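Local coordinates for protein SmhB (Serratia marcescens, PDB 6ZZ5) that is one component of a tripartite alpha-pore-forming toxin and probably acts with its partner proteins to form pores in target membranes, at residues 5-16 / 72-83. Numbering follows the deposited sequence.
Sequences TLYMNDGMNAQS and IIRNVTNIQDYF
Antiparallel packing of helices 4-30 and 44-92 in the elongated alpha-helical bundle of this HBL-family toxin joins Thr5, Met8, Met12, Gln15 and Ser16 to Ile72, Asn75, Val76, Ile79 and Phe83. The axes of the two segments approach to 10.4 Å, their N-to-C directions 156° apart. Ile79 sits between the two methionines. Its CD1 lies 3.6 Å from Met12 CB, and its CG1 is 3.9 Å from Met8 CE, a methyl brought there by bends at chi2 and chi3 of Met8. Met12 instead runs straight as far as its sulfur, CG anti to the backbone N (chi1 177°), and crosses Val76 at about a right angle. The Phe83 ring receives Thr5 OG1 and Met8 CB at its edge, OG1 being 3.6 Å from CE1. At the other end Ser16 OG folds back to donate to Met12 O (2.8 Å), while resting against the methyl CG2 of Val76. Gln15 lays CG on Ile72 CG2; its OE1 accepts from a water that in turn accepts from Asn75 ND2, bridging two amides whose planes stand 77° apart. Asn75 OD1 is hydrogen-bonded to NE1 of Trp285 of helix 252-300, which also touches Met8, whereas helix 321-336 meets Met12 through Thr328 and Ser16 through Ile331.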
loop_
_atom_site.group_PDB
_atom_site.type_symbol
_atom_site.label_atom_id
_atom_site.label_comp_id
_atom_site.label_asym_id
_atom_site.label_seq_id
_atom_site.Cartn_x
_atom_site.Cartn_y
_atom_site.Cartn_z
ATOM N N THR A 5 14.877 11.670 -13.043
ATOM C CA THR A 5 14.872 10.219 -13.292
ATOM C C THR A 5 14.992 9.465 -11.956
ATOM O O THR A 5 14.359 8.411 -11.800
ATOM C CB THR A 5 15.941 9.794 -14.294
ATOM O OG1 THR A 5 15.605 10.440 -15.514
ATOM C CG2 THR A 5 15.972 8.293 -14.434
ATOM N N LEU A 6 15.759 9.984 -11.015
ATOM C CA LEU A 6 15.952 9.332 -9.684
ATOM C C LEU A 6 14.706 9.577 -8.828
ATOM O O LEU A 6 14.364 8.628 -8.101
ATOM C CB LEU A 6 17.235 9.842 -9.022
ATOM C CG LEU A 6 18.514 9.586 -9.843
ATOM C CD1 LEU A 6 19.740 10.226 -9.193
ATOM C CD2 LEU A 6 18.742 8.095 -10.123
ATOM N N TYR A 7 14.047 10.742 -8.967
ATOM C CA TYR A 7 12.784 11.010 -8.237
ATOM C C TYR A 7 11.721 10.059 -8.786
ATOM O O TYR A 7 10.960 9.505 -7.987
ATOM C CB TYR A 7 12.257 12.435 -8.423
ATOM C CG TYR A 7 12.958 13.561 -7.728
ATOM C CD1 TYR A 7 13.450 13.422 -6.437
ATOM C CD2 TYR A 7 13.022 14.823 -8.318
ATOM C CE1 TYR A 7 14.048 14.490 -5.778
ATOM C CE2 TYR A 7 13.657 15.890 -7.693
ATOM C CZ TYR A 7 14.155 15.722 -6.410
ATOM O OH TYR A 7 14.757 16.772 -5.775
ATOM N N MET A 8 11.651 9.898 -10.121
ATOM C CA MET A 8 10.758 8.922 -10.792
ATOM C C MET A 8 10.981 7.520 -10.213
ATOM O O MET A 8 9.995 6.848 -9.882
ATOM C CB MET A 8 10.929 8.894 -12.307
ATOM C CG MET A 8 10.473 10.223 -13.009
ATOM S SD MET A 8 8.676 10.445 -13.016
ATOM C CE MET A 8 8.316 9.096 -14.174
ATOM N N ASN A 9 12.222 7.070 -10.163
ATOM C CA ASN A 9 12.562 5.722 -9.698
ATOM C C ASN A 9 12.142 5.578 -8.230
ATOM O O ASN A 9 11.554 4.532 -7.891
ATOM C CB ASN A 9 14.050 5.422 -9.895
ATOM C CG ASN A 9 14.309 3.953 -9.700
ATOM O OD1 ASN A 9 13.724 3.113 -10.393
ATOM N ND2 ASN A 9 15.215 3.644 -8.794
ATOM N N ASP A 10 12.467 6.556 -7.379
ATOM C CA ASP A 10 12.152 6.465 -5.935
ATOM C C ASP A 10 10.635 6.479 -5.751
ATOM O O ASP A 10 10.174 5.744 -4.889
ATOM C CB ASP A 10 12.774 7.613 -5.144
ATOM C CG ASP A 10 14.286 7.524 -5.075
ATOM O OD1 ASP A 10 14.850 6.413 -5.341
ATOM O OD2 ASP A 10 14.879 8.558 -4.765
ATOM N N GLY A 11 9.917 7.314 -6.514
ATOM C CA GLY A 11 8.432 7.375 -6.459
ATOM C C GLY A 11 7.805 6.043 -6.802
ATOM O O GLY A 11 6.831 5.600 -6.098
ATOM N N MET A 12 8.290 5.439 -7.895
ATOM C CA MET A 12 7.783 4.152 -8.398
ATOM C C MET A 12 8.030 3.059 -7.332
ATOM O O MET A 12 7.110 2.265 -7.097
ATOM C CB MET A 12 8.486 3.770 -9.696
ATOM C CG MET A 12 8.042 2.460 -10.178
ATOM S SD MET A 12 8.840 2.056 -11.733
ATOM C CE MET A 12 10.520 1.704 -11.246
ATOM N N ASN A 13 9.234 2.973 -6.780
ATOM C CA ASN A 13 9.590 1.934 -5.788
ATOM C C ASN A 13 8.692 2.108 -4.541
ATOM O O ASN A 13 8.146 1.076 -4.073
ATOM C CB ASN A 13 11.065 1.966 -5.394
ATOM C CG ASN A 13 12.002 1.502 -6.502
ATOM O OD1 ASN A 13 11.567 0.876 -7.471
ATOM N ND2 ASN A 13 13.291 1.765 -6.322
ATOM N N ALA A 14 8.514 3.347 -4.057
ATOM C CA ALA A 14 7.768 3.623 -2.803
ATOM C C ALA A 14 6.278 3.345 -3.026
ATOM O O ALA A 14 5.657 2.716 -2.164
ATOM C CB ALA A 14 8.017 5.032 -2.329
ATOM N N GLN A 15 5.718 3.731 -4.185
ATOM C CA GLN A 15 4.275 3.595 -4.383
ATOM C C GLN A 15 3.950 2.126 -4.606
ATOM O O GLN A 15 2.937 1.686 -4.110
ATOM C CB GLN A 15 3.775 4.358 -5.585
ATOM C CG GLN A 15 2.275 4.354 -5.687
ATOM C CD GLN A 15 1.739 5.270 -6.767
ATOM O OE1 GLN A 15 2.183 5.294 -7.903
ATOM N NE2 GLN A 15 0.690 5.984 -6.425
ATOM N N SER A 16 4.794 1.427 -5.401
ATOM C CA SER A 16 4.620 -0.013 -5.709
ATOM C C SER A 16 4.669 -0.888 -4.440
ATOM O O SER A 16 3.825 -1.786 -4.277
ATOM C CB SER A 16 5.633 -0.426 -6.733
ATOM O OG SER A 16 5.324 0.302 -7.920
ATOM N N ILE A 72 -2.256 2.081 -10.062
ATOM C CA ILE A 72 -0.852 2.066 -9.593
ATOM C C ILE A 72 -0.030 1.201 -10.573
ATOM O O ILE A 72 1.064 1.583 -10.971
ATOM C CB ILE A 72 -0.819 1.684 -8.108
ATOM C CG1 ILE A 72 -1.474 2.827 -7.309
ATOM C CG2 ILE A 72 0.611 1.442 -7.686
ATOM C CD1 ILE A 72 -1.848 2.535 -5.924
ATOM N N ILE A 73 -0.562 0.084 -11.015
ATOM C CA ILE A 73 0.162 -0.777 -11.978
ATOM C C ILE A 73 0.308 -0.026 -13.299
ATOM O O ILE A 73 1.396 -0.082 -13.930
ATOM C CB ILE A 73 -0.532 -2.143 -12.116
ATOM C CG1 ILE A 73 -0.475 -2.890 -10.767
ATOM C CG2 ILE A 73 0.095 -2.941 -13.246
ATOM C CD1 ILE A 73 -1.383 -4.105 -10.690
ATOM N N ARG A 74 -0.758 0.647 -13.700
ATOM C CA ARG A 74 -0.756 1.451 -14.926
ATOM C C ARG A 74 0.394 2.469 -14.847
ATOM O O ARG A 74 1.071 2.678 -15.897
ATOM C CB ARG A 74 -2.147 2.052 -15.108
ATOM C CG ARG A 74 -2.238 3.098 -16.193
ATOM C CD ARG A 74 -1.981 2.448 -17.518
ATOM N NE ARG A 74 -2.954 1.415 -17.831
ATOM C CZ ARG A 74 -2.841 0.575 -18.860
ATOM N NH1 ARG A 74 -3.791 -0.320 -19.091
ATOM N NH2 ARG A 74 -1.776 0.635 -19.644
ATOM N N ASN A 75 0.582 3.100 -13.671
ATOM C CA ASN A 75 1.606 4.139 -13.496
ATOM C C ASN A 75 2.954 3.484 -13.820
ATOM O O ASN A 75 3.798 4.114 -14.483
ATOM C CB ASN A 75 1.635 4.721 -12.095
ATOM C CG ASN A 75 2.761 5.718 -11.964
ATOM O OD1 ASN A 75 2.668 6.788 -12.545
ATOM N ND2 ASN A 75 3.778 5.393 -11.179
ATOM N N VAL A 76 3.186 2.263 -13.345
ATOM C CA VAL A 76 4.490 1.593 -13.582
ATOM C C VAL A 76 4.634 1.368 -15.095
ATOM O O VAL A 76 5.768 1.537 -15.606
ATOM C CB VAL A 76 4.618 0.274 -12.787
ATOM C CG1 VAL A 76 5.873 -0.449 -13.172
ATOM C CG2 VAL A 76 4.551 0.499 -11.295
ATOM N N THR A 77 3.606 0.906 -15.774
ATOM C CA THR A 77 3.615 0.733 -17.254
ATOM C C THR A 77 3.928 2.080 -17.942
ATOM O O THR A 77 4.668 2.127 -18.948
ATOM C CB THR A 77 2.265 0.196 -17.762
ATOM O OG1 THR A 77 2.078 -1.023 -17.035
ATOM C CG2 THR A 77 2.249 -0.032 -19.264
ATOM N N ASN A 78 3.377 3.162 -17.427
ATOM C CA ASN A 78 3.579 4.522 -18.018
ATOM C C ASN A 78 5.039 4.928 -17.847
ATOM O O ASN A 78 5.582 5.505 -18.764
ATOM C CB ASN A 78 2.663 5.569 -17.371
ATOM C CG ASN A 78 1.213 5.347 -17.696
ATOM O OD1 ASN A 78 0.911 4.609 -18.628
ATOM N ND2 ASN A 78 0.316 6.003 -16.974
ATOM N N ILE A 79 5.644 4.657 -16.684
ATOM C CA ILE A 79 7.074 4.940 -16.468
ATOM C C ILE A 79 7.846 4.145 -17.519
ATOM O O ILE A 79 8.751 4.678 -18.127
ATOM C CB ILE A 79 7.490 4.594 -15.029
ATOM C CG1 ILE A 79 6.737 5.514 -14.041
ATOM C CG2 ILE A 79 8.993 4.690 -14.894
ATOM C CD1 ILE A 79 7.055 5.267 -12.615
ATOM N N GLN A 80 7.549 2.855 -17.662
ATOM C CA GLN A 80 8.270 2.003 -18.612
ATOM C C GLN A 80 8.156 2.656 -19.995
ATOM O O GLN A 80 9.195 2.772 -20.680
ATOM C CB GLN A 80 7.711 0.595 -18.623
ATOM C CG GLN A 80 8.509 -0.369 -19.473
ATOM C CD GLN A 80 8.004 -1.773 -19.310
ATOM O OE1 GLN A 80 7.279 -2.213 -20.150
ATOM N NE2 GLN A 80 8.322 -2.443 -18.211
ATOM N N ASP A 81 6.952 3.021 -20.405
ATOM C CA ASP A 81 6.727 3.503 -21.793
ATOM C C ASP A 81 7.417 4.863 -21.942
ATOM O O ASP A 81 7.996 5.095 -23.021
ATOM C CB ASP A 81 5.265 3.591 -22.193
ATOM C CG ASP A 81 5.118 4.204 -23.585
ATOM O OD1 ASP A 81 5.839 3.764 -24.557
ATOM O OD2 ASP A 81 4.423 5.204 -23.641
ATOM N N TYR A 82 7.400 5.699 -20.913
ATOM C CA TYR A 82 8.100 7.011 -20.956
ATOM C C TYR A 82 9.599 6.782 -21.223
ATOM O O TYR A 82 10.153 7.358 -22.142
ATOM C CB TYR A 82 7.899 7.906 -19.720
ATOM C CG TYR A 82 8.844 9.061 -19.877
ATOM C CD1 TYR A 82 8.532 10.117 -20.715
ATOM C CD2 TYR A 82 10.129 8.980 -19.381
ATOM C CE1 TYR A 82 9.453 11.116 -20.984
ATOM C CE2 TYR A 82 11.075 9.955 -19.664
ATOM C CZ TYR A 82 10.746 11.010 -20.504
ATOM O OH TYR A 82 11.684 11.954 -20.818
ATOM N N PHE A 83 10.254 5.917 -20.450
ATOM C CA PHE A 83 11.704 5.726 -20.511
ATOM C C PHE A 83 12.063 4.960 -21.785
ATOM O O PHE A 83 13.155 5.219 -22.322
ATOM C CB PHE A 83 12.254 5.170 -19.190
ATOM C CG PHE A 83 12.398 6.255 -18.161
ATOM C CD1 PHE A 83 13.291 7.301 -18.347
ATOM C CD2 PHE A 83 11.548 6.320 -17.056
ATOM C CE1 PHE A 83 13.394 8.329 -17.412
ATOM C CE2 PHE A 83 11.649 7.363 -16.145
ATOM C CZ PHE A 83 12.564 8.363 -16.320
HETATM O O HOH W 1 3.779 3.248 -9.243
#